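Leucine-rich repeat protein (Bacteroides thetaiotaomicron, PDB 4ECN) is of unknown function but, as an extracellular leucine-rich repeat protein, probably binds other proteins. Local coordinates at residues Ala535-Leu540 and Glu562-Ala567; Gln217-Thr222 and Asn305-Met310; Tyr394-Asn399 and Thr677-Tyr682; Arg364-Glu369 and Ile452-Asn457. All coordinates share one frame; numbering follows the deposited sequence.

How the contacts relate
From the N terminus, contact 2 closes first: strand 214-227 of the second DUF4458 region meets the loop 305-310, joining that beta domain to the start of the leucine-rich repeats. Contact 4 then opens at 364-369, in a long excursion that separates strands 351-353 and 452-456, neighbours in the sheet, and closes on the second of these. Before it closes, the same excursion begins contact 3 at 394-399, so contacts 3 and 4 cross. Contact 3 closes only at 677-682, in the parallel sheet that starts at strand 623-625. Contact 1, a local closure between helix 530-542 and a following repeat turn, lies wholly within that span. Contacts 2 and 3 stand farthest apart, with centres 61 Å from each other.

Contact 1 (Ala535-Leu540 and Glu562-Ala567); sequences ADWTRL and EFPASA
The indole of Trp537 meets both Phe563 and Pro564, each in a different way. Its six-membered ring turns an edge toward the face of Phe563, a T-shaped pair with centroids 4.8 Å apart and planes at 67°; Trp537 CH2 lies 3.6 Å from Phe563 CE2. Pro564 instead comes over an indole face, its CD 3.8 Å from the centroid of the six-membered ring of Trp537 in a CH-pi contact. Proline suits this place because its compact, apolar ring offers CD and CG to the indole and its nitrogen has no hydrogen to satisfy. Further along, Thr538 OG1 sits 3.5 Å from Pro564 CB while bonding back to Lys534 O, so the hydroxyl is satisfied within its own helix. The Trp537 torsion chi1 of -172° swings the indole away from its own backbone N and out to the loop. With a serine in place of Phe563, the indole edge would probably lose the ring it points at, and a gap would open beside it. Phe563 and Pro564 stand where the repeat consensus Leu-x-x-Leu-Pro has its second leucine and proline, Leu560 being the first. Lys534 and Glu562 add a salt bridge between helix 530-542 and this turn, Phe553 of strand 552-554 meets the indole, and Leu569 of helix 566-569 packs on Trp537, Phe563 and Pro564.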
loop_
_atom_site.group_PDB
_atom_site.type_symbol
_atom_site.label_atom_id
_atom_site.label_comp_id
_atom_site.label_asym_id
_atom_site.label_seq_id
_atom_site.Cartn_x
_atom_site.Cartn_y
_atom_site.Cartn_z
ATOM N N ALA A 535 -6.481 -22.825 -14.737
ATOM C CA ALA A 535 -5.401 -23.797 -14.613
ATOM C C ALA A 535 -4.579 -23.571 -13.335
ATOM O O ALA A 535 -4.360 -24.504 -12.564
ATOM C CB ALA A 535 -4.492 -23.699 -15.823
ATOM N N ASP A 536 -4.144 -22.318 -13.109
ATOM C CA ASP A 536 -3.321 -21.937 -11.973
ATOM C C ASP A 536 -4.047 -22.204 -10.651
ATOM O O ASP A 536 -3.437 -22.785 -9.747
ATOM C CB ASP A 536 -2.906 -20.466 -12.080
ATOM C CG ASP A 536 -1.740 -20.182 -13.027
ATOM O OD1 ASP A 536 -0.959 -21.138 -13.336
ATOM O OD2 ASP A 536 -1.538 -18.991 -13.377
ATOM N N TRP A 537 -5.345 -21.847 -10.557
ATOM C CA TRP A 537 -6.118 -22.089 -9.343
ATOM C C TRP A 537 -6.293 -23.601 -9.157
ATOM O O TRP A 537 -6.069 -24.085 -8.048
ATOM C CB TRP A 537 -7.465 -21.345 -9.365
ATOM C CG TRP A 537 -8.258 -21.382 -8.071
ATOM C CD1 TRP A 537 -7.877 -21.932 -6.876
ATOM C CD2 TRP A 537 -9.579 -20.853 -7.863
ATOM N NE1 TRP A 537 -8.882 -21.798 -5.950
ATOM C CE2 TRP A 537 -9.934 -21.130 -6.523
ATOM C CE3 TRP A 537 -10.501 -20.168 -8.682
ATOM C CZ2 TRP A 537 -11.176 -20.761 -5.989
ATOM C CZ3 TRP A 537 -11.729 -19.800 -8.144
ATOM C CH2 TRP A 537 -12.053 -20.093 -6.817
ATOM N N THR A 538 -6.601 -24.353 -10.240
ATOM C CA THR A 538 -6.705 -25.816 -10.177
ATOM C C THR A 538 -5.406 -26.409 -9.620
ATOM O O THR A 538 -5.483 -27.223 -8.701
ATOM C CB THR A 538 -7.037 -26.462 -11.540
ATOM O OG1 THR A 538 -8.070 -25.755 -12.211
ATOM C CG2 THR A 538 -7.456 -27.901 -11.404
ATOM N N ARG A 539 -4.215 -25.966 -10.142
ATOM C CA ARG A 539 -2.900 -26.478 -9.709
ATOM C C ARG A 539 -2.726 -26.253 -8.215
ATOM O O ARG A 539 -2.420 -27.197 -7.484
ATOM C CB ARG A 539 -1.727 -25.857 -10.489
ATOM C CG ARG A 539 -0.430 -26.604 -10.209
ATOM C CD ARG A 539 0.800 -26.016 -10.866
ATOM N NE ARG A 539 2.025 -26.510 -10.218
ATOM C CZ ARG A 539 3.253 -26.058 -10.476
ATOM N NH1 ARG A 539 3.444 -25.101 -11.379
ATOM N NH2 ARG A 539 4.298 -26.552 -9.823
ATOM N N LEU A 540 -2.996 -25.027 -7.777
ATOM C CA LEU A 540 -2.921 -24.571 -6.399
ATOM C C LEU A 540 -3.780 -25.450 -5.455
ATOM O O LEU A 540 -3.296 -25.862 -4.406
ATOM C CB LEU A 540 -3.405 -23.115 -6.368
ATOM C CG LEU A 540 -2.889 -22.241 -5.259
ATOM C CD1 LEU A 540 -1.418 -21.891 -5.471
ATOM C CD2 LEU A 540 -3.699 -20.960 -5.187
ATOM N N GLU A 562 -14.667 -19.369 -15.312
ATOM C CA GLU A 562 -15.113 -20.633 -14.713
ATOM C C GLU A 562 -14.301 -21.018 -13.460
ATOM O O GLU A 562 -13.069 -20.964 -13.491
ATOM C CB GLU A 562 -14.986 -21.797 -15.736
ATOM C CG GLU A 562 -15.846 -21.700 -16.981
ATOM C CD GLU A 562 -15.468 -22.642 -18.112
ATOM O OE1 GLU A 562 -15.198 -23.838 -17.852
ATOM O OE2 GLU A 562 -15.487 -22.186 -19.277
ATOM N N PHE A 563 -14.981 -21.507 -12.408
ATOM C CA PHE A 563 -14.321 -22.035 -11.222
ATOM C C PHE A 563 -13.731 -23.403 -11.507
ATOM O O PHE A 563 -14.367 -24.173 -12.221
ATOM C CB PHE A 563 -15.310 -22.141 -10.051
ATOM C CG PHE A 563 -15.362 -20.983 -9.080
ATOM C CD1 PHE A 563 -15.318 -19.667 -9.533
ATOM C CD2 PHE A 563 -15.575 -21.204 -7.728
ATOM C CE1 PHE A 563 -15.377 -18.599 -8.635
ATOM C CE2 PHE A 563 -15.657 -20.135 -6.835
ATOM C CZ PHE A 563 -15.537 -18.842 -7.290
ATOM N N PRO A 564 -12.551 -23.760 -10.928
ATOM C CA PRO A 564 -12.017 -25.119 -11.116
ATOM C C PRO A 564 -13.004 -26.208 -10.701
ATOM O O PRO A 564 -13.921 -25.932 -9.945
ATOM C CB PRO A 564 -10.800 -25.140 -10.174
ATOM C CG PRO A 564 -10.386 -23.725 -10.024
ATOM C CD PRO A 564 -11.676 -22.965 -10.036
ATOM N N ALA A 565 -12.798 -27.449 -11.180
ATOM C CA ALA A 565 -13.592 -28.634 -10.849
ATOM C C ALA A 565 -13.797 -28.748 -9.341
ATOM O O ALA A 565 -12.847 -28.540 -8.572
ATOM C CB ALA A 565 -12.894 -29.874 -11.372
ATOM N N SER A 566 -15.046 -29.030 -8.918
ATOM C CA SER A 566 -15.419 -29.136 -7.506
ATOM C C SER A 566 -14.473 -30.064 -6.718
ATOM O O SER A 566 -14.004 -29.672 -5.651
ATOM C CB SER A 566 -16.846 -29.638 -7.368
ATOM O OG SER A 566 -17.163 -29.808 -6.002
ATOM N N ALA A 567 -14.140 -31.243 -7.275
ATOM C CA ALA A 567 -13.280 -32.235 -6.628
ATOM C C ALA A 567 -11.917 -31.654 -6.213
ATOM O O ALA A 567 -11.268 -32.205 -5.313
ATOM C CB ALA A 567 -13.071 -33.415 -7.552
#

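Contact 2 (Gln217-Thr222 and Asn305-Met310); sequences QVVAYT and NKELDM
Glu307, which lies against Val219, accepts a 2.7 Å hydrogen bond at its backbone O from Met310 N, closing the tight 3-10 turn 308-310; Met310 is modelled as selenomethionine. The side chain of Glu307 leaves with CG opposite the backbone N (chi1 -176°) and runs on extended. This carries its methylene over the valine, with Glu307 CG 4.1 Å from Val219 CB, and lets the carboxylate pass beyond to a salt bridge with Arg240. A long acid therefore serves twice here, apolar in the middle and charged at the end. Val219 and Ala220 form a classic beta bulge opposite Thr161 of strand 157-164. The bulge lets two successive residues of strand 214-227, in the second DUF4458 region, both point toward the leucine-rich repeat loop. Ala220 is small enough to let Leu308 come close, its CB 3.9 Å from Leu308 CB, and Leu308 CD2 reaches the same methyl at 4.2 Å. Ser238, on strand 230-238, touches the side chains of both Glu307 and Asp309.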
loop_
_atom_site.group_PDB
_atom_site.type_symbol
_atom_site.label_atom_id
_atom_site.label_comp_id
_atom_site.label_asym_id
_atom_site.label_seq_id
_atom_site.Cartn_x
_atom_site.Cartn_y
_atom_site.Cartn_z
ATOM N N GLN A 217 39.095 10.870 12.705
ATOM C CA GLN A 217 39.339 9.499 13.110
ATOM C C GLN A 217 38.948 8.572 11.975
ATOM O O GLN A 217 37.915 8.813 11.331
ATOM C CB GLN A 217 38.585 9.125 14.382
ATOM C CG GLN A 217 39.156 9.659 15.676
ATOM C CD GLN A 217 38.325 9.130 16.808
ATOM O OE1 GLN A 217 37.212 9.623 17.076
ATOM N NE2 GLN A 217 38.804 8.050 17.431
ATOM N N VAL A 218 39.742 7.506 11.730
ATOM C CA VAL A 218 39.360 6.498 10.751
ATOM C C VAL A 218 38.240 5.692 11.434
ATOM O O VAL A 218 38.408 5.270 12.579
ATOM C CB VAL A 218 40.541 5.646 10.226
ATOM C CG1 VAL A 218 40.046 4.498 9.346
ATOM C CG2 VAL A 218 41.512 6.513 9.429
ATOM N N VAL A 219 37.071 5.579 10.779
ATOM C CA VAL A 219 35.903 4.929 11.367
ATOM C C VAL A 219 35.549 3.594 10.626
ATOM O O VAL A 219 34.701 2.829 11.106
ATOM C CB VAL A 219 34.679 5.894 11.415
ATOM C CG1 VAL A 219 34.947 7.047 12.377
ATOM C CG2 VAL A 219 34.272 6.408 10.032
ATOM N N ALA A 220 36.223 3.298 9.505
ATOM C CA ALA A 220 36.000 2.047 8.764
ATOM C C ALA A 220 37.039 1.832 7.665
ATOM O O ALA A 220 37.590 2.798 7.129
ATOM C CB ALA A 220 34.603 2.036 8.141
ATOM N N TYR A 221 37.275 0.564 7.298
ATOM C CA TYR A 221 38.177 0.234 6.189
ATOM C C TYR A 221 37.785 -1.099 5.537
ATOM O O TYR A 221 37.136 -1.959 6.155
ATOM C CB TYR A 221 39.669 0.183 6.618
ATOM C CG TYR A 221 40.001 -0.974 7.537
ATOM C CD1 TYR A 221 40.352 -2.222 7.022
ATOM C CD2 TYR A 221 39.895 -0.843 8.920
ATOM C CE1 TYR A 221 40.584 -3.311 7.860
ATOM C CE2 TYR A 221 40.132 -1.923 9.767
ATOM C CZ TYR A 221 40.490 -3.152 9.233
ATOM O OH TYR A 221 40.756 -4.213 10.060
ATOM N N THR A 222 38.222 -1.258 4.281
ATOM C CA THR A 222 38.130 -2.471 3.485
ATOM C C THR A 222 39.519 -2.688 2.891
ATOM O O THR A 222 40.033 -1.799 2.202
ATOM C CB THR A 222 37.006 -2.403 2.448
ATOM O OG1 THR A 222 35.771 -2.137 3.109
ATOM C CG2 THR A 222 36.866 -3.689 1.680
ATOM N N ASN A 305 26.130 7.935 3.208
ATOM C CA ASN A 305 27.170 8.960 3.416
ATOM C C ASN A 305 27.324 9.189 4.918
ATOM O O ASN A 305 27.189 10.300 5.441
ATOM C CB ASN A 305 26.833 10.252 2.666
ATOM C CG ASN A 305 26.572 10.031 1.215
ATOM O OD1 ASN A 305 25.512 10.396 0.704
ATOM N ND2 ASN A 305 27.468 9.306 0.559
ATOM N N LYS A 306 27.543 8.086 5.612
ATOM C CA LYS A 306 27.667 8.052 7.049
ATOM C C LYS A 306 28.473 6.800 7.419
ATOM O O LYS A 306 28.703 5.951 6.553
ATOM C CB LYS A 306 26.275 8.114 7.734
ATOM C CG LYS A 306 25.269 7.042 7.298
ATOM C CD LYS A 306 23.985 7.158 8.107
ATOM C CE LYS A 306 23.006 6.065 7.802
ATOM N NZ LYS A 306 21.728 6.230 8.542
ATOM N N GLU A 307 28.956 6.733 8.677
ATOM C CA GLU A 307 29.737 5.637 9.235
ATOM C C GLU A 307 29.077 4.296 8.952
ATOM O O GLU A 307 27.883 4.146 9.216
ATOM C CB GLU A 307 29.881 5.831 10.748
ATOM C CG GLU A 307 30.757 4.780 11.404
ATOM C CD GLU A 307 30.663 4.691 12.909
ATOM O OE1 GLU A 307 29.811 5.385 13.516
ATOM O OE2 GLU A 307 31.421 3.874 13.479
ATOM N N LEU A 308 29.880 3.323 8.450
ATOM C CA LEU A 308 29.516 1.947 8.102
ATOM C C LEU A 308 28.629 1.291 9.159
ATOM O O LEU A 308 27.632 0.639 8.814
ATOM C CB LEU A 308 30.785 1.108 7.917
ATOM C CG LEU A 308 30.588 -0.398 7.659
ATOM C CD1 LEU A 308 29.789 -0.660 6.382
ATOM C CD2 LEU A 308 31.916 -1.129 7.624
ATOM N N ASP A 309 28.977 1.478 10.429
ATOM C CA ASP A 309 28.249 0.934 11.557
ATOM C C ASP A 309 26.795 1.428 11.613
ATOM O O ASP A 309 25.960 0.798 12.272
ATOM C CB ASP A 309 28.965 1.322 12.843
ATOM C CG ASP A 309 28.849 0.257 13.906
ATOM O OD1 ASP A 309 29.220 -0.911 13.620
ATOM O OD2 ASP A 309 28.418 0.591 15.036
HETATM N N MSE A 310 26.483 2.533 10.909
HETATM C CA MSE A 310 25.143 3.136 10.890
HETATM C C MSE A 310 24.328 2.778 9.643
HETATM O O MSE A 310 23.161 3.189 9.557
HETATM C CB MSE A 310 25.253 4.673 10.969
HETATM C CG MSE A 310 25.758 5.186 12.307
HETATM SE SE MSE A 310 24.689 4.491 13.759
HETATM C CE MSE A 310 26.016 3.274 14.621
#

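Contact 3 (Tyr394-Asn399 and Thr677-Tyr682); sequences YDQRLN and TVTLSY
In Thr677 and Thr679, chi1 of -59° and -44° sets OG1 beside the backbone N and opposite the carbonyl carbon, which leaves CG2 anti to N, and both CG2 groups present themselves to the loop 394-399. Gln396 points its CB at the strand, 3.8 Å from Thr677 CG2, and the bend at chi2 (-50°) folds the rest of its chain toward Thr679. Asn399, one 3-10 turn on, crosses Thr679 at about a right angle, with its CB 4.1 Å from Thr679 CG2. Threonine fits these positions since its branched CB favours a strand, while its methyl gives Gln396 CB and Asn399 CB an apolar surface to meet. Behind the contact, Asp395 builds the turn that offers these side chains. Its OD1 accepts from Arg397 N, an Asx turn, and also from Arg397 NE at 3.0 Å; Arg397 NH2 completes a side-on salt bridge at 3.0 Å from Asp395 OD2. Each nitrogen of this bridge meets the syn lone pair of its oxygen, and the carboxylate lies nearly in the guanidinium plane, which should fix the rotation of the guanidinium. Backbone atoms of Lys415 and Lys418 extend this polar network. Strand alternation puts Val678 on one side and the two threonines on the other. The signature of a leucine-rich repeat is the Val-x-Leu-x-x-Asn pattern that ends at Asn683, in which the threonines take variable positions on the sheet surface, here met by the inserted loop.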
loop_
_atom_site.group_PDB
_atom_site.type_symbol
_atom_site.label_atom_id
_atom_site.label_comp_id
_atom_site.label_asym_id
_atom_site.label_seq_id
_atom_site.Cartn_x
_atom_site.Cartn_y
_atom_site.Cartn_z
ATOM N N TYR A 394 -18.109 -2.767 3.119
ATOM C CA TYR A 394 -18.833 -1.519 3.304
ATOM C C TYR A 394 -20.081 -1.800 4.127
ATOM O O TYR A 394 -20.629 -2.901 4.057
ATOM C CB TYR A 394 -19.170 -0.817 1.964
ATOM C CG TYR A 394 -20.335 -1.386 1.184
ATOM C CD1 TYR A 394 -20.190 -2.535 0.416
ATOM C CD2 TYR A 394 -21.560 -0.720 1.136
ATOM C CE1 TYR A 394 -21.247 -3.039 -0.343
ATOM C CE2 TYR A 394 -22.621 -1.203 0.368
ATOM C CZ TYR A 394 -22.468 -2.377 -0.357
ATOM O OH TYR A 394 -23.523 -2.886 -1.092
ATOM N N ASP A 395 -20.496 -0.824 4.943
ATOM C CA ASP A 395 -21.701 -0.873 5.781
ATOM C C ASP A 395 -22.948 -0.969 4.848
ATOM O O ASP A 395 -23.182 -0.074 4.017
ATOM C CB ASP A 395 -21.719 0.381 6.682
ATOM C CG ASP A 395 -22.719 0.408 7.818
ATOM O OD1 ASP A 395 -23.870 -0.045 7.610
ATOM O OD2 ASP A 395 -22.376 0.960 8.903
ATOM N N GLN A 396 -23.684 -2.110 4.933
ATOM C CA GLN A 396 -24.847 -2.415 4.077
ATOM C C GLN A 396 -25.968 -1.397 4.217
ATOM O O GLN A 396 -26.778 -1.267 3.291
ATOM C CB GLN A 396 -25.416 -3.811 4.352
ATOM C CG GLN A 396 -24.553 -4.915 3.771
ATOM C CD GLN A 396 -24.213 -4.688 2.324
ATOM O OE1 GLN A 396 -25.076 -4.603 1.444
ATOM N NE2 GLN A 396 -22.937 -4.590 2.058
ATOM N N ARG A 397 -25.971 -0.624 5.323
ATOM C CA ARG A 397 -26.954 0.442 5.547
ATOM C C ARG A 397 -26.680 1.674 4.629
ATOM O O ARG A 397 -27.535 2.541 4.568
ATOM C CB ARG A 397 -27.006 0.856 7.014
ATOM C CG ARG A 397 -27.497 -0.291 7.914
ATOM C CD ARG A 397 -27.353 0.029 9.384
ATOM N NE ARG A 397 -25.972 0.370 9.737
ATOM C CZ ARG A 397 -25.592 0.849 10.915
ATOM N NH1 ARG A 397 -26.482 1.029 11.886
ATOM N NH2 ARG A 397 -24.323 1.164 11.129
ATOM N N LEU A 398 -25.576 1.687 3.836
ATOM C CA LEU A 398 -25.272 2.741 2.852
ATOM C C LEU A 398 -26.112 2.547 1.564
ATOM O O LEU A 398 -25.998 3.353 0.635
ATOM C CB LEU A 398 -23.762 2.774 2.488
ATOM C CG LEU A 398 -22.748 3.138 3.580
ATOM C CD1 LEU A 398 -21.369 2.693 3.198
ATOM C CD2 LEU A 398 -22.774 4.614 3.889
ATOM N N ASN A 399 -26.914 1.447 1.503
ATOM C CA ASN A 399 -27.831 1.100 0.408
ATOM C C ASN A 399 -29.261 1.621 0.732
ATOM O O ASN A 399 -30.169 1.546 -0.108
ATOM C CB ASN A 399 -27.831 -0.418 0.156
ATOM C CG ASN A 399 -26.481 -1.034 -0.210
ATOM O OD1 ASN A 399 -26.177 -2.152 0.192
ATOM N ND2 ASN A 399 -25.636 -0.351 -0.984
ATOM N N THR A 677 -29.026 -7.776 8.399
ATOM C CA THR A 677 -29.359 -6.965 7.226
ATOM C C THR A 677 -29.360 -7.844 5.961
ATOM O O THR A 677 -28.444 -8.642 5.727
ATOM C CB THR A 677 -28.404 -5.765 7.083
ATOM O OG1 THR A 677 -28.474 -4.944 8.256
ATOM C CG2 THR A 677 -28.721 -4.911 5.870
ATOM N N VAL A 678 -30.427 -7.695 5.153
ATOM C CA VAL A 678 -30.612 -8.422 3.896
ATOM C C VAL A 678 -30.829 -7.380 2.821
ATOM O O VAL A 678 -31.775 -6.599 2.931
ATOM C CB VAL A 678 -31.744 -9.478 3.960
ATOM C CG1 VAL A 678 -31.982 -10.108 2.595
ATOM C CG2 VAL A 678 -31.428 -10.548 4.998
ATOM N N THR A 679 -29.897 -7.307 1.835
ATOM C CA THR A 679 -29.991 -6.322 0.765
ATOM C C THR A 679 -30.450 -7.011 -0.487
ATOM O O THR A 679 -29.765 -7.900 -0.995
ATOM C CB THR A 679 -28.678 -5.580 0.546
ATOM O OG1 THR A 679 -28.101 -5.197 1.800
ATOM C CG2 THR A 679 -28.835 -4.391 -0.410
ATOM N N LEU A 680 -31.625 -6.611 -0.969
ATOM C CA LEU A 680 -32.237 -7.175 -2.157
ATOM C C LEU A 680 -32.684 -6.074 -3.100
ATOM O O LEU A 680 -33.562 -6.293 -3.928
ATOM C CB LEU A 680 -33.421 -8.067 -1.754
ATOM C CG LEU A 680 -33.093 -9.407 -1.082
ATOM C CD1 LEU A 680 -34.307 -9.969 -0.368
ATOM C CD2 LEU A 680 -32.507 -10.389 -2.069
ATOM N N SER A 681 -32.055 -4.897 -3.004
ATOM C CA SER A 681 -32.360 -3.746 -3.858
ATOM C C SER A 681 -31.801 -3.989 -5.259
ATOM O O SER A 681 -30.837 -4.753 -5.398
ATOM C CB SER A 681 -31.820 -2.456 -3.258
ATOM O OG SER A 681 -30.429 -2.557 -3.038
ATOM N N TYR A 682 -32.456 -3.411 -6.304
ATOM C CA TYR A 682 -32.122 -3.572 -7.731
ATOM C C TYR A 682 -32.175 -5.036 -8.087
ATOM O O TYR A 682 -31.145 -5.712 -8.197
ATOM C CB TYR A 682 -30.777 -2.958 -8.131
ATOM C CG TYR A 682 -30.712 -1.468 -7.900
ATOM C CD1 TYR A 682 -30.326 -0.950 -6.663
ATOM C CD2 TYR A 682 -31.027 -0.570 -8.917
ATOM C CE1 TYR A 682 -30.254 0.422 -6.444
ATOM C CE2 TYR A 682 -30.939 0.808 -8.713
ATOM C CZ TYR A 682 -30.535 1.298 -7.478
ATOM O OH TYR A 682 -30.441 2.652 -7.250
#

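Contact 4 (Arg364-Glu369 and Ile452-Asn457); sequences RLFGDE and IIYFAN
Phe366 and Tyr454 bring their rings together obliquely, neither stacked nor edge-to-face, with centroids 5.4 Å apart and planes at 75°. The side chains approach from opposite directions, Phe366 from an inserted loop and Tyr454 from strand 452-456, which runs parallel to its neighbours in the leucine-rich repeat sheet. Two neighbouring Phe366 carbons close on one tyrosine carbon: Phe366 CZ is 3.5 Å from Tyr454 CE2, and Phe366 CE2 is 3.6 Å from that same atom. Aromatic residues suit the site because both are buried and a wide ring can bridge from loop to strand. Ile383 of helix 377-384 packs on both, and His357 meets the phenylalanine ring. An alanine at Tyr454 removes the ring carbons that Phe366 CZ and CE2 rest on, which is likely to leave the phenylalanine ring free to shift. The Phe366 torsion chi1 of -63° sets CG opposite the carbonyl carbon, sending the ring out from the turn to which the residue belongs. That turn, from Phe366 to Glu369, is type II', and Gly367 tolerates the positive phi of 76° it demands. Glu369 forms salt bridges with Arg379 and Arg382, fastening the turn to helix 377-384. The turn's own bond, Glu369 N to Phe366 O, is weak at 3.3 Å; the reverse bond, Phe366 N to Glu369 O at 2.9 Å, ties the same two residues more firmly.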
loop_
_atom_site.group_PDB
_atom_site.type_symbol
_atom_site.label_atom_id
_atom_site.label_comp_id
_atom_site.label_asym_id
_atom_site.label_seq_id
_atom_site.Cartn_x
_atom_site.Cartn_y
_atom_site.Cartn_z
ATOM N N ARG A 364 4.759 2.854 2.646
ATOM C CA ARG A 364 5.312 1.765 3.466
ATOM C C ARG A 364 4.286 1.173 4.435
ATOM O O ARG A 364 4.450 0.031 4.869
ATOM C CB ARG A 364 6.463 2.384 4.265
ATOM C CG ARG A 364 7.318 1.506 5.128
ATOM C CD ARG A 364 8.410 2.349 5.756
ATOM N NE ARG A 364 9.283 2.985 4.761
ATOM C CZ ARG A 364 9.610 4.271 4.775
ATOM N NH1 ARG A 364 9.154 5.067 5.728
ATOM N NH2 ARG A 364 10.396 4.771 3.835
ATOM N N LEU A 365 3.270 1.967 4.821
ATOM C CA LEU A 365 2.246 1.574 5.786
ATOM C C LEU A 365 1.006 0.934 5.166
ATOM O O LEU A 365 0.750 1.053 3.960
ATOM C CB LEU A 365 1.772 2.794 6.570
ATOM C CG LEU A 365 2.793 3.557 7.361
ATOM C CD1 LEU A 365 2.191 4.853 7.900
ATOM C CD2 LEU A 365 3.388 2.690 8.463
ATOM N N PHE A 366 0.241 0.265 6.043
ATOM C CA PHE A 366 -1.060 -0.355 5.848
ATOM C C PHE A 366 -1.982 0.365 6.781
ATOM O O PHE A 366 -2.098 -0.002 7.962
ATOM C CB PHE A 366 -1.011 -1.862 6.095
ATOM C CG PHE A 366 -0.115 -2.625 5.156
ATOM C CD1 PHE A 366 1.227 -2.810 5.450
ATOM C CD2 PHE A 366 -0.623 -3.189 3.994
ATOM C CE1 PHE A 366 2.049 -3.525 4.586
ATOM C CE2 PHE A 366 0.198 -3.910 3.134
ATOM C CZ PHE A 366 1.532 -4.066 3.430
ATOM N N GLY A 367 -2.500 1.487 6.292
ATOM C CA GLY A 367 -3.288 2.389 7.112
ATOM C C GLY A 367 -2.331 3.158 7.996
ATOM O O GLY A 367 -1.583 4.011 7.502
ATOM N N ASP A 368 -2.272 2.782 9.274
ATOM C CA ASP A 368 -1.380 3.426 10.231
ATOM C C ASP A 368 -0.284 2.506 10.698
ATOM O O ASP A 368 0.724 3.012 11.205
ATOM C CB ASP A 368 -2.151 3.940 11.459
ATOM C CG ASP A 368 -2.856 5.275 11.260
ATOM O OD1 ASP A 368 -2.574 5.959 10.235
ATOM O OD2 ASP A 368 -3.647 5.665 12.153
ATOM N N GLU A 369 -0.459 1.170 10.580
ATOM C CA GLU A 369 0.619 0.311 11.077
ATOM C C GLU A 369 1.451 -0.240 9.931
ATOM O O GLU A 369 1.095 -0.136 8.753
ATOM C CB GLU A 369 0.168 -0.827 12.012
ATOM C CG GLU A 369 -1.109 -1.567 11.650
ATOM C CD GLU A 369 -1.480 -2.566 12.727
ATOM O OE1 GLU A 369 -1.257 -2.270 13.927
ATOM O OE2 GLU A 369 -1.939 -3.673 12.366
ATOM N N ILE A 452 6.748 -13.190 5.766
ATOM C CA ILE A 452 5.883 -12.458 4.843
ATOM C C ILE A 452 6.714 -11.869 3.689
ATOM O O ILE A 452 7.740 -11.242 3.950
ATOM C CB ILE A 452 5.133 -11.337 5.631
ATOM C CG1 ILE A 452 4.291 -11.894 6.793
ATOM C CG2 ILE A 452 4.263 -10.507 4.719
ATOM C CD1 ILE A 452 3.970 -10.884 7.799
ATOM N N ILE A 453 6.266 -12.070 2.424
ATOM C CA ILE A 453 6.910 -11.529 1.218
ATOM C C ILE A 453 5.807 -10.834 0.369
ATOM O O ILE A 453 4.767 -11.429 0.093
ATOM C CB ILE A 453 7.755 -12.564 0.411
ATOM C CG1 ILE A 453 8.658 -11.870 -0.615
ATOM C CG2 ILE A 453 6.939 -13.691 -0.217
ATOM C CD1 ILE A 453 9.864 -12.670 -1.021
ATOM N N TYR A 454 6.028 -9.550 0.032
ATOM C CA TYR A 454 5.101 -8.736 -0.747
ATOM C C TYR A 454 5.765 -8.208 -2.021
ATOM O O TYR A 454 6.838 -7.600 -1.978
ATOM C CB TYR A 454 4.567 -7.548 0.088
ATOM C CG TYR A 454 3.314 -7.779 0.920
ATOM C CD1 TYR A 454 3.268 -8.775 1.887
ATOM C CD2 TYR A 454 2.247 -6.889 0.867
ATOM C CE1 TYR A 454 2.140 -8.958 2.690
ATOM C CE2 TYR A 454 1.115 -7.060 1.669
ATOM C CZ TYR A 454 1.077 -8.082 2.598
ATOM O OH TYR A 454 -0.043 -8.276 3.378
ATOM N N PHE A 455 5.127 -8.510 -3.164
ATOM C CA PHE A 455 5.436 -8.047 -4.517
ATOM C C PHE A 455 4.240 -7.380 -5.060
ATOM O O PHE A 455 3.162 -7.974 -5.010
ATOM C CB PHE A 455 5.837 -9.183 -5.450
ATOM C CG PHE A 455 6.915 -10.127 -5.010
ATOM C CD1 PHE A 455 8.246 -9.875 -5.319
ATOM C CD2 PHE A 455 6.593 -11.335 -4.406
ATOM C CE1 PHE A 455 9.242 -10.781 -4.967
ATOM C CE2 PHE A 455 7.584 -12.244 -4.064
ATOM C CZ PHE A 455 8.905 -11.957 -4.337
ATOM N N ALA A 456 4.370 -6.172 -5.585
ATOM C CA ALA A 456 3.208 -5.521 -6.175
ATOM C C ALA A 456 3.624 -4.401 -7.096
ATOM O O ALA A 456 4.693 -3.815 -6.921
ATOM C CB ALA A 456 2.270 -4.993 -5.098
ATOM N N ASN A 457 2.767 -4.136 -8.098
ATOM C CA ASN A 457 2.846 -3.071 -9.098
ATOM C C ASN A 457 4.205 -3.024 -9.770
ATOM O O ASN A 457 4.788 -1.942 -9.915
ATOM C CB ASN A 457 2.546 -1.742 -8.446
ATOM C CG ASN A 457 1.432 -1.800 -7.446
ATOM O OD1 ASN A 457 0.271 -2.024 -7.790
ATOM N ND2 ASN A 457 1.780 -1.621 -6.183
#